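Local structure of first ORF in transposon ISC1904 (Sulfolobus solfataricus, 3ILX) at residues Y8-S13 with M47-F52; M58-E63 with K88-E93; P72-R77 with E105-E110. The protein probably binds DNA and exchanges its strands as a serine-recombinase-type transposase related to that of IS607, this chain holding the resolvase-like domain. All coordinates share one frame; numbering follows the deposited sequence.

How the contacts relate
Followed from its N terminus, the chain closes a first loop at contact 1, where the end of strand 4-11 meets the start of helix 50-60. Contact 2 opens only afterwards, at the far end of that helix, and joins it to the C-terminal end of helix 80-89. Before contact 2 closes, contact 3 has opened at 72-77; it closes last, on helix 105-125, so contacts 2 and 3 cross. In space the grouping differs: contacts 1 and 3 lie with centres about 11 Å apart and touch through a salt bridge from Arg10 to Glu107, whereas the centre of contact 2 lies about 19 Å from that of contact 1. All three reach the second subunit.

Contact 1 of 3, residues Y8-S13 with M47-F52; sequences YARVSS and MKRKGF
Arg49 NH2 donates a 2.9 Å hydrogen bond to Tyr8 OH, the two side chains meeting at an oblique angle. The bond is bent, with an N-H...O angle of 137°, and the phenolic oxygen lies somewhat tilted from the guanidinium plane. Arg10 touches the same nitrogen by an aliphatic atom, its CD lying 3.6 Å from Arg49 NH2. The Arg10 chain bends at chi3 (45°), turning NE aside. The two guanidinium planes stand nearly perpendicular, 83° apart. Along the rim of the tyrosine, Gly51 C approaches Tyr8 CE1 at 4.1 Å, while Phe52 CB packs 3.8 Å from Tyr8 OH.

The next shell fixes these groups. Tyr8 OH is also hydrogen-bonded to Asp40 OD2, whose other oxygen, OD1, binds Gly51 N, so one carboxylate serves both sides. Arg49, the N-cap residue of helix 50-60, also gives NH2 to the carbonyl of Leu75 and NE to that of Asn46; Phe52 CB lies over one face of its guanidinium. Arg10 is pinned by a salt bridge to Glu107 and by NH1, which reaches Ser12 OG at 3.1 Å. Such a buried, arginine-rich cluster beside a Tyr-Ala-Arg-Val-Ser sequence is consistent with the active-site region of serine recombinases. Two like-charged groups thus stay close, Arg10 NE being 4.3 Å from Arg49 NH2, and nearby carboxylates and carbonyls probably offset their repulsion.

Contact 2 of 3, residues M58-E63 with K88-E93; sequences MILNNE and KAHNCE
His90 packs against Leu60 at the end of helix 50-60, with the Asn62 amide at the ND1 edge of its ring. Leu60 CA sits over the centre of one ring face, 3.9 Å from the centroid, in a CH-pi contact. Leu60 O comes within 3.0 Å of His90 CE1, and Leu60 CD2 lies 3.7 Å from His90 NE2. On the inner side, Ile59 holds CG2 anti to its backbone N, which lays that branch against His90 CB, while its CG1 is 4.1 Å from Cys92 SG; behind them stand Val64 and Val86.

The outer side is polar and more open. The exposed Asn62 reaches the ring's ND1 edge, where its OD1 accepts a nearly straight hydrogen bond from His90 ND1 (2.8 Å, 165°). The oxygen lies close to the ring plane, yet ND1 stands above the plane of the amide, 43° out of it. A water also donates to Asn62 OD1 and links it to Asn91 ND2, although that second link is modelled so short that it is doubtful. His90 NE2 is hydrogen-bonded to NE2 of His90 in the second subunit, placing the contact at the dimer interface.

Asn62, with positive phi, is the C-prime residue of a Schellman motif: Glu63 N bonds to Met58 O and Asn62 N to Ile59 O. Both segments lead into the neighbouring parallel strands 64-69 and 93-96 of an alpha/beta fold.

Contact 3 of 3, residues P72-R77 with E105-E110; sequences PDRLVR and EEELVE
Glu107 reaches Arg74 and Arg77 on an extended side chain, with CG anti to its backbone N (chi1 172°). Arg74 starts out pointing away from the helix, but bends at chi2 (-55°) and chi3 turn CD and NE back, and the end of the side chain comes nearer. There Arg74 NH2 binds the syn side of Glu107 OE1 at 2.7 Å, in a nearly straight hydrogen bond (166°) within a salt bridge. The oxygen lies in the guanidinium plane, although that plane and the carboxylate are steeply turned against each other.

Arg77, also bent twice, lies alongside Glu107 but runs the other way, and its NH2 forms a longer salt bridge of 3.6 Å to Glu107 OE2. Leu108 CD2 lies over one face of the Arg77 guanidinium, 3.7 Å above the plane and offset toward the rim. Asp73 OD2 adds weak hydrogen bonds to the same group, 3.0 Å from Arg77 NH1, and is itself bound by Thr103 OG1. Arg77 NE pairs with Asp111, and Glu107 OE2 with Arg10. An alanine in place of Glu107 would probably leave Arg10 and Arg74 without a carboxylate mate and Arg77 without its longer one, Arg74 being the likelier to shift. Phe119 and Lys122 of the second subunit pack on Arg77 and Leu108.

The Asp-Arg-Leu-Val-Arg sequence, fastened here to helix 105-125, matches the Asp-Arg-Leu-x-Arg motif of serine recombinases, so the cluster is consistent with their active-site region.

Contact 1 of 3, residues Y8-S13 with M47-F52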
ATOM      1  N   TYR A   8      15.347  -0.005  10.932  1.00 26.58           N
ATOM      2  CA  TYR A   8      14.035  -0.601  11.056  1.00 27.10           C
ATOM      3  C   TYR A   8      14.116  -2.074  10.665  1.00 27.19           C
ATOM      4  O   TYR A   8      14.563  -2.410   9.573  1.00 27.35           O
ATOM      5  CB  TYR A   8      12.990   0.122  10.213  1.00 26.06           C
ATOM      6  CG  TYR A   8      11.642  -0.542  10.422  1.00 26.53           C
ATOM      7  CD1 TYR A   8      10.851  -0.200  11.501  1.00 23.58           C
ATOM      8  CD2 TYR A   8      11.207  -1.579   9.586  1.00 26.35           C
ATOM      9  CE1 TYR A   8       9.644  -0.821  11.735  1.00 25.75           C
ATOM     10  CE2 TYR A   8       9.969  -2.209   9.810  1.00 27.55           C
ATOM     11  CZ  TYR A   8       9.205  -1.833  10.881  1.00 28.09           C
ATOM     12  OH  TYR A   8       7.968  -2.455  11.112  1.00 27.85           O
ATOM     13  N   ALA A   9      13.677  -2.957  11.552  1.00 26.83           N
ATOM     14  CA  ALA A   9      13.738  -4.380  11.243  1.00 26.76           C
ATOM     15  C   ALA A   9      12.386  -5.021  11.520  1.00 26.72           C
ATOM     16  O   ALA A   9      11.703  -4.624  12.443  1.00 26.66           O
ATOM     17  CB  ALA A   9      14.823  -5.070  12.066  1.00 26.27           C
ATOM     18  N   ARG A  10      12.030  -6.034  10.738  1.00 26.48           N
ATOM     19  CA  ARG A  10      10.721  -6.669  10.849  1.00 27.82           C
ATOM     20  C   ARG A  10      10.785  -8.124  10.386  1.00 28.70           C
ATOM     21  O   ARG A  10      11.413  -8.431   9.373  1.00 28.54           O
ATOM     22  CB  ARG A  10       9.677  -5.902   9.977  1.00 27.83           C
ATOM     23  CG  ARG A  10       8.177  -6.323  10.217  1.00 26.69           C
ATOM     24  CD  ARG A  10       7.220  -5.993   9.042  1.00 23.76           C
ATOM     25  NE  ARG A  10       7.766  -6.364   7.707  1.00 26.23           N
ATOM     26  CZ  ARG A  10       7.586  -7.546   7.134  1.00 26.91           C
ATOM     27  NH1 ARG A  10       6.909  -8.520   7.771  1.00 24.61           N
ATOM     28  NH2 ARG A  10       8.138  -7.782   5.948  1.00 24.97           N
ATOM     29  N   VAL A  11      10.119  -9.004  11.121  1.00 29.34           N
ATOM     30  CA  VAL A  11       9.818 -10.352  10.659  1.00 30.87           C
ATOM     31  C   VAL A  11       8.318 -10.617  10.861  1.00 32.05           C
ATOM     32  O   VAL A  11       7.684 -10.057  11.775  1.00 31.89           O
ATOM     33  CB  VAL A  11      10.680 -11.447  11.392  1.00 31.22           C
ATOM     34  CG1 VAL A  11      12.194 -11.250  11.125  1.00 30.47           C
ATOM     35  CG2 VAL A  11      10.403 -11.464  12.892  1.00 31.55           C
ATOM     36  N   SER A  12       7.756 -11.466  10.018  1.00 33.31           N
ATOM     37  CA  SER A  12       6.333 -11.745  10.095  1.00 36.26           C
ATOM     38  C   SER A  12       6.052 -12.625  11.305  1.00 37.28           C
ATOM     39  O   SER A  12       5.023 -12.475  11.928  1.00 36.87           O
ATOM     40  CB  SER A  12       5.825 -12.407   8.825  1.00 35.22           C
ATOM     41  OG  SER A  12       5.725 -11.433   7.800  1.00 39.08           O
ATOM     42  N   SER A  13       6.980 -13.536  11.590  1.00 39.43           N
ATOM     43  CA  SER A  13       7.061 -14.278  12.860  1.00 42.16           C
ATOM     44  C   SER A  13       8.519 -14.731  13.157  1.00 43.68           C
ATOM     45  O   SER A  13       9.355 -14.847  12.237  1.00 43.82           O
ATOM     46  CB  SER A  13       6.104 -15.477  12.845  1.00 42.54           C
ATOM     47  OG  SER A  13       6.324 -16.303  11.714  1.00 42.80           O
HETATM   48  N   MSE A  47      -1.076  -2.440   9.074  1.00 29.51           N
HETATM   49  CA  MSE A  47      -0.980  -0.980   9.210  1.00 29.18           C
HETATM   50  C   MSE A  47      -1.071  -0.509  10.688  1.00 29.63           C
HETATM   51  O   MSE A  47      -0.951   0.692  10.974  1.00 29.50           O
HETATM   52  CB  MSE A  47      -2.063  -0.300   8.369  1.00 28.61           C
HETATM   53  CG  MSE A  47      -2.025  -0.638   6.897  1.00 28.70           C
HETATM   54 SE   MSE A  47      -0.577   0.337   6.114  0.50 33.25          SE
HETATM   55  CE  MSE A  47       0.882  -0.929   6.440  1.00 23.71           C
ATOM     56  N   LYS A  48      -1.253  -1.459  11.609  1.00 29.13           N
ATOM     57  CA  LYS A  48      -1.269  -1.161  13.042  1.00 29.19           C
ATOM     58  C   LYS A  48       0.045  -1.479  13.769  1.00 29.12           C
ATOM     59  O   LYS A  48       0.140  -1.293  14.985  1.00 28.15           O
ATOM     60  CB  LYS A  48      -2.469  -1.846  13.718  1.00 29.04           C
ATOM     61  CG  LYS A  48      -3.810  -1.397  13.149  1.00 29.76           C
ATOM     62  CD  LYS A  48      -5.026  -2.195  13.713  1.00 30.28           C
ATOM     63  CE  LYS A  48      -6.293  -1.830  12.958  1.00 31.25           C
ATOM     64  NZ  LYS A  48      -7.607  -2.034  13.700  1.00 35.92           N
ATOM     65  N   ARG A  49       1.066  -1.937  13.033  1.00 28.54           N
ATOM     66  CA  ARG A  49       2.384  -2.186  13.647  1.00 28.53           C
ATOM     67  C   ARG A  49       2.843  -0.957  14.464  1.00 29.22           C
ATOM     68  O   ARG A  49       2.975   0.150  13.919  1.00 28.84           O
ATOM     69  CB  ARG A  49       3.432  -2.469  12.572  1.00 28.85           C
ATOM     70  CG  ARG A  49       3.517  -3.904  12.042  1.00 26.66           C
ATOM     71  CD  ARG A  49       4.551  -3.973  10.891  1.00 24.29           C
ATOM     72  NE  ARG A  49       4.027  -3.296   9.724  1.00 25.27           N
ATOM     73  CZ  ARG A  49       4.764  -2.676   8.808  1.00 25.67           C
ATOM     74  NH1 ARG A  49       4.165  -2.109   7.775  1.00 28.71           N
ATOM     75  NH2 ARG A  49       6.084  -2.599   8.912  1.00 24.58           N
ATOM     76  N   LYS A  50       3.087  -1.149  15.756  1.00 28.68           N
ATOM     77  CA  LYS A  50       3.513  -0.042  16.646  1.00 29.57           C
ATOM     78  C   LYS A  50       4.812   0.592  16.230  1.00 28.80           C
ATOM     79  O   LYS A  50       4.945   1.810  16.267  1.00 28.08           O
ATOM     80  CB  LYS A  50       3.738  -0.538  18.063  1.00 29.71           C
ATOM     81  CG  LYS A  50       2.772  -1.590  18.473  1.00 32.68           C
ATOM     82  CD  LYS A  50       1.497  -1.011  19.018  1.00 36.84           C
ATOM     83  CE  LYS A  50       0.896  -2.026  19.993  1.00 37.05           C
ATOM     84  NZ  LYS A  50      -0.573  -1.849  20.218  1.00 41.42           N
ATOM     85  N   GLY A  51       5.783  -0.251  15.884  1.00 28.43           N
ATOM     86  CA  GLY A  51       7.079   0.230  15.458  1.00 28.37           C
ATOM     87  C   GLY A  51       6.936   1.083  14.201  1.00 28.04           C
ATOM     88  O   GLY A  51       7.452   2.206  14.156  1.00 27.97           O
ATOM     89  N   PHE A  52       6.233   0.565  13.187  1.00 27.31           N
ATOM     90  CA  PHE A  52       6.121   1.259  11.891  1.00 26.74           C
ATOM     91  C   PHE A  52       5.395   2.587  12.041  1.00 26.93           C
ATOM     92  O   PHE A  52       5.785   3.577  11.416  1.00 26.39           O
ATOM     93  CB  PHE A  52       5.383   0.371  10.890  1.00 27.46           C
ATOM     94  CG  PHE A  52       4.957   1.071   9.614  1.00 27.85           C
ATOM     95  CD1 PHE A  52       5.847   1.221   8.550  1.00 26.07           C
ATOM     96  CD2 PHE A  52       3.628   1.477   9.441  1.00 28.24           C
ATOM     97  CE1 PHE A  52       5.431   1.854   7.373  1.00 24.07           C
ATOM     98  CE2 PHE A  52       3.212   2.056   8.266  1.00 26.69           C
ATOM     99  CZ  PHE A  52       4.141   2.234   7.212  1.00 25.76           C
TER

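Contact 2 of 3, residues M58-E63 with K88-E93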
HETATM    1  N   MSE A  58       7.366   9.820  13.429  1.00 28.18           N
HETATM    2  CA  MSE A  58       8.614  10.533  13.640  1.00 29.18           C
HETATM    3  C   MSE A  58       9.093  11.227  12.359  1.00 29.17           C
HETATM    4  O   MSE A  58       9.570  12.350  12.419  1.00 29.22           O
HETATM    5  CB  MSE A  58       9.703   9.596  14.162  1.00 29.19           C
HETATM    6  CG  MSE A  58       9.540   9.228  15.619  1.00 29.73           C
HETATM    7 SE   MSE A  58      10.983   7.994  16.071  0.75 33.89          SE
HETATM    8  CE  MSE A  58      12.388   9.326  16.393  1.00 31.41           C
ATOM      9  N   ILE A  59       9.000  10.532  11.225  1.00 28.70           N
ATOM     10  CA  ILE A  59       9.413  11.112   9.936  1.00 28.00           C
ATOM     11  C   ILE A  59       8.584  12.362   9.663  1.00 27.71           C
ATOM     12  O   ILE A  59       9.122  13.427   9.349  1.00 27.68           O
ATOM     13  CB  ILE A  59       9.238  10.109   8.773  1.00 27.85           C
ATOM     14  CG1 ILE A  59      10.204   8.936   8.929  1.00 28.04           C
ATOM     15  CG2 ILE A  59       9.441  10.792   7.391  1.00 27.09           C
ATOM     16  CD1 ILE A  59       9.854   7.702   8.064  1.00 26.41           C
ATOM     17  N   LEU A  60       7.267  12.213   9.804  1.00 26.92           N
ATOM     18  CA  LEU A  60       6.298  13.276   9.584  1.00 26.20           C
ATOM     19  C   LEU A  60       6.481  14.454  10.537  1.00 26.30           C
ATOM     20  O   LEU A  60       6.123  15.590  10.191  1.00 25.39           O
ATOM     21  CB  LEU A  60       4.874  12.729   9.709  1.00 25.95           C
ATOM     22  CG  LEU A  60       4.348  11.860   8.560  1.00 26.19           C
ATOM     23  CD1 LEU A  60       3.079  11.065   8.985  1.00 25.83           C
ATOM     24  CD2 LEU A  60       4.091  12.707   7.308  1.00 27.74           C
ATOM     25  N   ASN A  61       7.026  14.178  11.724  1.00 25.83           N
ATOM     26  CA  ASN A  61       7.359  15.212  12.699  1.00 25.63           C
ATOM     27  C   ASN A  61       8.797  15.746  12.549  1.00 25.73           C
ATOM     28  O   ASN A  61       9.308  16.418  13.436  1.00 25.11           O
ATOM     29  CB  ASN A  61       7.105  14.728  14.125  1.00 25.33           C
ATOM     30  CG  ASN A  61       7.002  15.898  15.140  1.00 27.11           C
ATOM     31  OD1 ASN A  61       6.619  17.023  14.795  1.00 26.87           O
ATOM     32  ND2 ASN A  61       7.359  15.630  16.384  1.00 28.29           N
ATOM     33  N   ASN A  62       9.435  15.433  11.429  1.00 25.57           N
ATOM     34  CA  ASN A  62      10.771  15.929  11.128  1.00 26.53           C
ATOM     35  C   ASN A  62      11.822  15.506  12.142  1.00 26.94           C
ATOM     36  O   ASN A  62      12.706  16.277  12.453  1.00 26.62           O
ATOM     37  CB  ASN A  62      10.769  17.469  10.998  1.00 26.99           C
ATOM     38  CG  ASN A  62       9.834  17.951   9.906  1.00 27.52           C
ATOM     39  OD1 ASN A  62       9.889  17.458   8.782  1.00 27.04           O
ATOM     40  ND2 ASN A  62       8.946  18.877  10.243  1.00 27.80           N
ATOM     41  N   GLU A  63      11.725  14.291  12.659  1.00 27.10           N
ATOM     42  CA  GLU A  63      12.694  13.817  13.654  1.00 28.12           C
ATOM     43  C   GLU A  63      13.809  12.957  13.034  1.00 28.11           C
ATOM     44  O   GLU A  63      14.762  12.582  13.703  1.00 27.77           O
ATOM     45  CB  GLU A  63      11.996  13.016  14.751  1.00 27.93           C
ATOM     46  CG  GLU A  63      11.080  13.843  15.608  1.00 30.09           C
ATOM     47  CD  GLU A  63      10.213  13.010  16.529  1.00 31.91           C
ATOM     48  OE1 GLU A  63      10.742  12.201  17.318  1.00 35.75           O
ATOM     49  OE2 GLU A  63       8.983  13.187  16.481  1.00 34.48           O
ATOM     50  N   LYS A  88      10.926  12.226   1.283  1.00 30.75           N
ATOM     51  CA  LYS A  88      11.509  13.288   0.466  1.00 31.14           C
ATOM     52  C   LYS A  88      11.022  14.645   0.992  1.00 30.87           C
ATOM     53  O   LYS A  88      11.814  15.554   1.222  1.00 31.82           O
ATOM     54  CB  LYS A  88      11.185  13.068  -1.014  1.00 31.43           C
ATOM     55  CG  LYS A  88      11.796  14.104  -1.977  1.00 35.13           C
ATOM     56  CD  LYS A  88      11.663  13.665  -3.463  1.00 40.47           C
ATOM     57  CE  LYS A  88      10.198  13.613  -3.918  1.00 43.85           C
ATOM     58  NZ  LYS A  88       9.967  12.783  -5.159  1.00 47.28           N
ATOM     59  N   ALA A  89       9.727  14.776   1.237  1.00 30.26           N
ATOM     60  CA  ALA A  89       9.183  16.022   1.770  1.00 30.26           C
ATOM     61  C   ALA A  89       9.647  16.314   3.208  1.00 29.90           C
ATOM     62  O   ALA A  89       9.556  17.445   3.661  1.00 29.65           O
ATOM     63  CB  ALA A  89       7.638  16.008   1.699  1.00 29.96           C
ATOM     64  N   HIS A  90      10.125  15.302   3.926  1.00 29.27           N
ATOM     65  CA  HIS A  90      10.528  15.510   5.329  1.00 29.38           C
ATOM     66  C   HIS A  90      12.011  15.310   5.608  1.00 30.18           C
ATOM     67  O   HIS A  90      12.399  14.928   6.727  1.00 29.66           O
ATOM     68  CB  HIS A  90       9.700  14.633   6.255  1.00 29.01           C
ATOM     69  CG  HIS A  90       8.310  15.124   6.430  1.00 27.65           C
ATOM     70  ND1 HIS A  90       7.977  16.067   7.375  1.00 28.68           N
ATOM     71  CD2 HIS A  90       7.172  14.835   5.762  1.00 26.60           C
ATOM     72  CE1 HIS A  90       6.686  16.327   7.295  1.00 28.07           C
ATOM     73  NE2 HIS A  90       6.172  15.591   6.324  1.00 28.29           N
ATOM     74  N   ASN A  91      12.821  15.557   4.574  1.00 30.72           N
ATOM     75  CA  ASN A  91      14.273  15.608   4.681  1.00 32.18           C
ATOM     76  C   ASN A  91      14.846  14.312   5.209  1.00 32.58           C
ATOM     77  O   ASN A  91      15.845  14.284   5.925  1.00 32.49           O
ATOM     78  CB  ASN A  91      14.705  16.830   5.510  1.00 31.84           C
ATOM     79  CG  ASN A  91      14.219  18.127   4.902  1.00 33.37           C
ATOM     80  OD1 ASN A  91      14.350  18.336   3.693  1.00 35.21           O
ATOM     81  ND2 ASN A  91      13.619  18.991   5.722  1.00 33.64           N
ATOM     82  N   CYS A  92      14.208  13.236   4.774  1.00 32.70           N
ATOM     83  CA  CYS A  92      14.517  11.911   5.220  1.00 33.50           C
ATOM     84  C   CYS A  92      14.779  11.028   3.995  1.00 32.95           C
ATOM     85  O   CYS A  92      14.126  11.160   2.963  1.00 33.12           O
ATOM     86  CB  CYS A  92      13.306  11.379   6.010  1.00 32.30           C
ATOM     87  SG  CYS A  92      13.656   9.865   6.854  1.00 39.25           S
ATOM     88  N   GLU A  93      15.718  10.111   4.136  1.00 32.75           N
ATOM     89  CA  GLU A  93      16.089   9.182   3.077  1.00 32.66           C
ATOM     90  C   GLU A  93      15.897   7.779   3.626  1.00 31.36           C
ATOM     91  O   GLU A  93      16.247   7.512   4.755  1.00 31.36           O
ATOM     92  CB  GLU A  93      17.547   9.453   2.727  1.00 33.71           C
ATOM     93  CG  GLU A  93      18.386   8.301   2.313  1.00 36.58           C
ATOM     94  CD  GLU A  93      19.843   8.713   2.183  1.00 44.32           C
ATOM     95  OE1 GLU A  93      20.350   9.492   3.057  1.00 46.29           O
ATOM     96  OE2 GLU A  93      20.485   8.270   1.195  1.00 46.19           O
TER
HETATM   97  O   HOH W   1      12.392  18.052   7.736  1.00 31.84           O

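Contact 3 of 3, residues P72-R77 with E105-E110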
ATOM      1  N   PRO A  72      13.258  -3.380   0.727  1.00 28.15           N
ATOM      2  CA  PRO A  72      12.055  -2.532   0.783  1.00 28.10           C
ATOM      3  C   PRO A  72      10.839  -3.168   1.505  1.00 29.07           C
ATOM      4  O   PRO A  72      10.152  -2.465   2.290  1.00 27.98           O
ATOM      5  CB  PRO A  72      11.753  -2.234  -0.706  1.00 28.29           C
ATOM      6  CG  PRO A  72      13.181  -2.325  -1.389  1.00 28.14           C
ATOM      7  CD  PRO A  72      13.808  -3.496  -0.647  1.00 28.63           C
ATOM      8  N   ASP A  73      10.593  -4.474   1.289  1.00 29.16           N
ATOM      9  CA  ASP A  73       9.393  -5.108   1.910  1.00 28.88           C
ATOM     10  C   ASP A  73       9.494  -5.292   3.430  1.00 28.95           C
ATOM     11  O   ASP A  73       8.495  -5.598   4.094  1.00 28.23           O
ATOM     12  CB  ASP A  73       8.932  -6.384   1.184  1.00 28.35           C
ATOM     13  CG  ASP A  73       9.602  -7.642   1.705  1.00 31.47           C
ATOM     14  OD1 ASP A  73      10.623  -7.535   2.426  1.00 35.14           O
ATOM     15  OD2 ASP A  73       9.115  -8.753   1.375  1.00 33.81           O
ATOM     16  N   ARG A  74      10.669  -5.020   4.003  1.00 28.49           N
ATOM     17  CA  ARG A  74      10.720  -4.881   5.460  1.00 29.02           C
ATOM     18  C   ARG A  74       9.783  -3.772   5.952  1.00 29.10           C
ATOM     19  O   ARG A  74       9.107  -3.933   6.987  1.00 29.81           O
ATOM     20  CB  ARG A  74      12.145  -4.637   5.958  1.00 29.53           C
ATOM     21  CG  ARG A  74      13.128  -5.828   5.705  1.00 26.60           C
ATOM     22  CD  ARG A  74      12.573  -7.132   6.320  1.00 29.94           C
ATOM     23  NE  ARG A  74      11.696  -7.868   5.404  1.00 29.05           N
ATOM     24  CZ  ARG A  74      11.056  -8.999   5.717  1.00 32.00           C
ATOM     25  NH1 ARG A  74      11.149  -9.508   6.959  1.00 28.69           N
ATOM     26  NH2 ARG A  74      10.311  -9.624   4.790  1.00 30.33           N
ATOM     27  N   LEU A  75       9.727  -2.660   5.226  1.00 28.57           N
ATOM     28  CA  LEU A  75       8.867  -1.531   5.648  1.00 28.99           C
ATOM     29  C   LEU A  75       7.401  -1.785   5.391  1.00 28.98           C
ATOM     30  O   LEU A  75       6.573  -1.623   6.293  1.00 31.03           O
ATOM     31  CB  LEU A  75       9.302  -0.181   5.017  1.00 28.11           C
ATOM     32  CG  LEU A  75      10.453   0.444   5.820  1.00 31.37           C
ATOM     33  CD1 LEU A  75      11.228   1.518   4.995  1.00 29.61           C
ATOM     34  CD2 LEU A  75       9.958   0.985   7.188  1.00 28.77           C
ATOM     35  N   VAL A  76       7.067  -2.134   4.152  1.00 28.44           N
ATOM     36  CA  VAL A  76       5.677  -2.371   3.753  1.00 28.26           C
ATOM     37  C   VAL A  76       5.633  -3.334   2.592  1.00 28.03           C
ATOM     38  O   VAL A  76       6.618  -3.459   1.831  1.00 28.40           O
ATOM     39  CB  VAL A  76       4.939  -1.069   3.268  1.00 28.39           C
ATOM     40  CG1 VAL A  76       4.529  -0.187   4.443  1.00 29.10           C
ATOM     41  CG2 VAL A  76       5.797  -0.285   2.262  1.00 29.49           C
ATOM     42  N   ARG A  77       4.495  -3.990   2.429  1.00 28.41           N
ATOM     43  CA  ARG A  77       4.254  -4.832   1.250  1.00 28.97           C
ATOM     44  C   ARG A  77       3.760  -3.980   0.069  1.00 28.86           C
ATOM     45  O   ARG A  77       4.054  -4.281  -1.066  1.00 28.90           O
ATOM     46  CB  ARG A  77       3.241  -5.930   1.615  1.00 28.85           C
ATOM     47  CG  ARG A  77       2.685  -6.807   0.465  1.00 28.68           C
ATOM     48  CD  ARG A  77       3.754  -7.647  -0.190  1.00 29.27           C
ATOM     49  NE  ARG A  77       4.411  -8.519   0.789  1.00 31.28           N
ATOM     50  CZ  ARG A  77       5.702  -8.869   0.767  1.00 33.55           C
ATOM     51  NH1 ARG A  77       6.536  -8.453  -0.203  1.00 30.80           N
ATOM     52  NH2 ARG A  77       6.174  -9.651   1.739  1.00 32.69           N
ATOM     53  N   GLU A 105       9.575 -17.658   1.892  1.00 27.21           N
ATOM     54  CA  GLU A 105       8.454 -18.187   1.156  1.00 27.21           C
ATOM     55  C   GLU A 105       7.186 -18.110   1.992  1.00 26.89           C
ATOM     56  O   GLU A 105       6.151 -17.665   1.501  1.00 27.20           O
ATOM     57  CB  GLU A 105       8.725 -19.633   0.738  1.00 26.96           C
ATOM     58  CG  GLU A 105       7.489 -20.310   0.151  1.00 30.25           C
ATOM     59  CD  GLU A 105       7.812 -21.577  -0.595  1.00 33.00           C
ATOM     60  OE1 GLU A 105       9.005 -21.893  -0.760  1.00 38.29           O
ATOM     61  OE2 GLU A 105       6.869 -22.249  -1.041  1.00 35.92           O
ATOM     62  N   GLU A 106       7.278 -18.553   3.239  1.00 26.83           N
ATOM     63  CA  GLU A 106       6.139 -18.573   4.164  1.00 27.19           C
ATOM     64  C   GLU A 106       5.503 -17.191   4.300  1.00 25.77           C
ATOM     65  O   GLU A 106       4.291 -17.088   4.461  1.00 25.16           O
ATOM     66  CB  GLU A 106       6.594 -19.078   5.546  1.00 27.73           C
ATOM     67  CG  GLU A 106       5.489 -19.139   6.611  1.00 33.09           C
ATOM     68  CD  GLU A 106       6.015 -19.359   8.043  1.00 40.38           C
ATOM     69  OE1 GLU A 106       7.154 -19.857   8.226  1.00 43.18           O
ATOM     70  OE2 GLU A 106       5.272 -19.023   8.995  1.00 43.74           O
ATOM     71  N   GLU A 107       6.331 -16.146   4.252  1.00 25.13           N
ATOM     72  CA  GLU A 107       5.857 -14.787   4.473  1.00 24.50           C
ATOM     73  C   GLU A 107       5.012 -14.361   3.260  1.00 24.30           C
ATOM     74  O   GLU A 107       3.894 -13.840   3.416  1.00 23.24           O
ATOM     75  CB  GLU A 107       7.009 -13.795   4.738  1.00 24.54           C
ATOM     76  CG  GLU A 107       6.503 -12.321   4.773  1.00 23.67           C
ATOM     77  CD  GLU A 107       7.560 -11.279   5.157  1.00 24.14           C
ATOM     78  OE1 GLU A 107       8.701 -11.660   5.475  1.00 23.71           O
ATOM     79  OE2 GLU A 107       7.234 -10.061   5.138  1.00 23.00           O
ATOM     80  N   LEU A 108       5.518 -14.633   2.065  1.00 23.98           N
ATOM     81  CA  LEU A 108       4.793 -14.261   0.859  1.00 25.20           C
ATOM     82  C   LEU A 108       3.448 -14.974   0.737  1.00 25.78           C
ATOM     83  O   LEU A 108       2.475 -14.353   0.284  1.00 24.95           O
ATOM     84  CB  LEU A 108       5.584 -14.579  -0.373  1.00 25.92           C
ATOM     85  CG  LEU A 108       6.851 -13.800  -0.680  1.00 26.18           C
ATOM     86  CD1 LEU A 108       7.630 -14.587  -1.699  1.00 30.40           C
ATOM     87  CD2 LEU A 108       6.500 -12.398  -1.211  1.00 26.14           C
ATOM     88  N   VAL A 109       3.424 -16.259   1.115  1.00 25.92           N
ATOM     89  CA  VAL A 109       2.231 -17.096   1.006  1.00 27.39           C
ATOM     90  C   VAL A 109       1.194 -16.598   2.004  1.00 27.63           C
ATOM     91  O   VAL A 109      -0.009 -16.527   1.716  1.00 29.17           O
ATOM     92  CB  VAL A 109       2.586 -18.593   1.253  1.00 28.03           C
ATOM     93  CG1 VAL A 109       1.365 -19.458   1.451  1.00 27.88           C
ATOM     94  CG2 VAL A 109       3.462 -19.158   0.089  1.00 28.73           C
ATOM     95  N   GLU A 110       1.675 -16.259   3.191  1.00 27.39           N
ATOM     96  CA  GLU A 110       0.842 -15.725   4.237  1.00 27.65           C
ATOM     97  C   GLU A 110       0.240 -14.386   3.824  1.00 26.49           C
ATOM     98  O   GLU A 110      -0.947 -14.132   4.068  1.00 26.13           O
ATOM     99  CB  GLU A 110       1.671 -15.555   5.492  1.00 27.82           C
ATOM    100  CG  GLU A 110       0.924 -14.992   6.648  1.00 34.43           C
ATOM    101  CD  GLU A 110       1.857 -14.578   7.780  1.00 41.23           C
ATOM    102  OE1 GLU A 110       2.979 -15.140   7.911  1.00 44.36           O
ATOM    103  OE2 GLU A 110       1.469 -13.666   8.528  1.00 43.19           O
TER
HETATM  104  O   HOH W   2       9.645 -12.030   7.806  1.00 31.76           O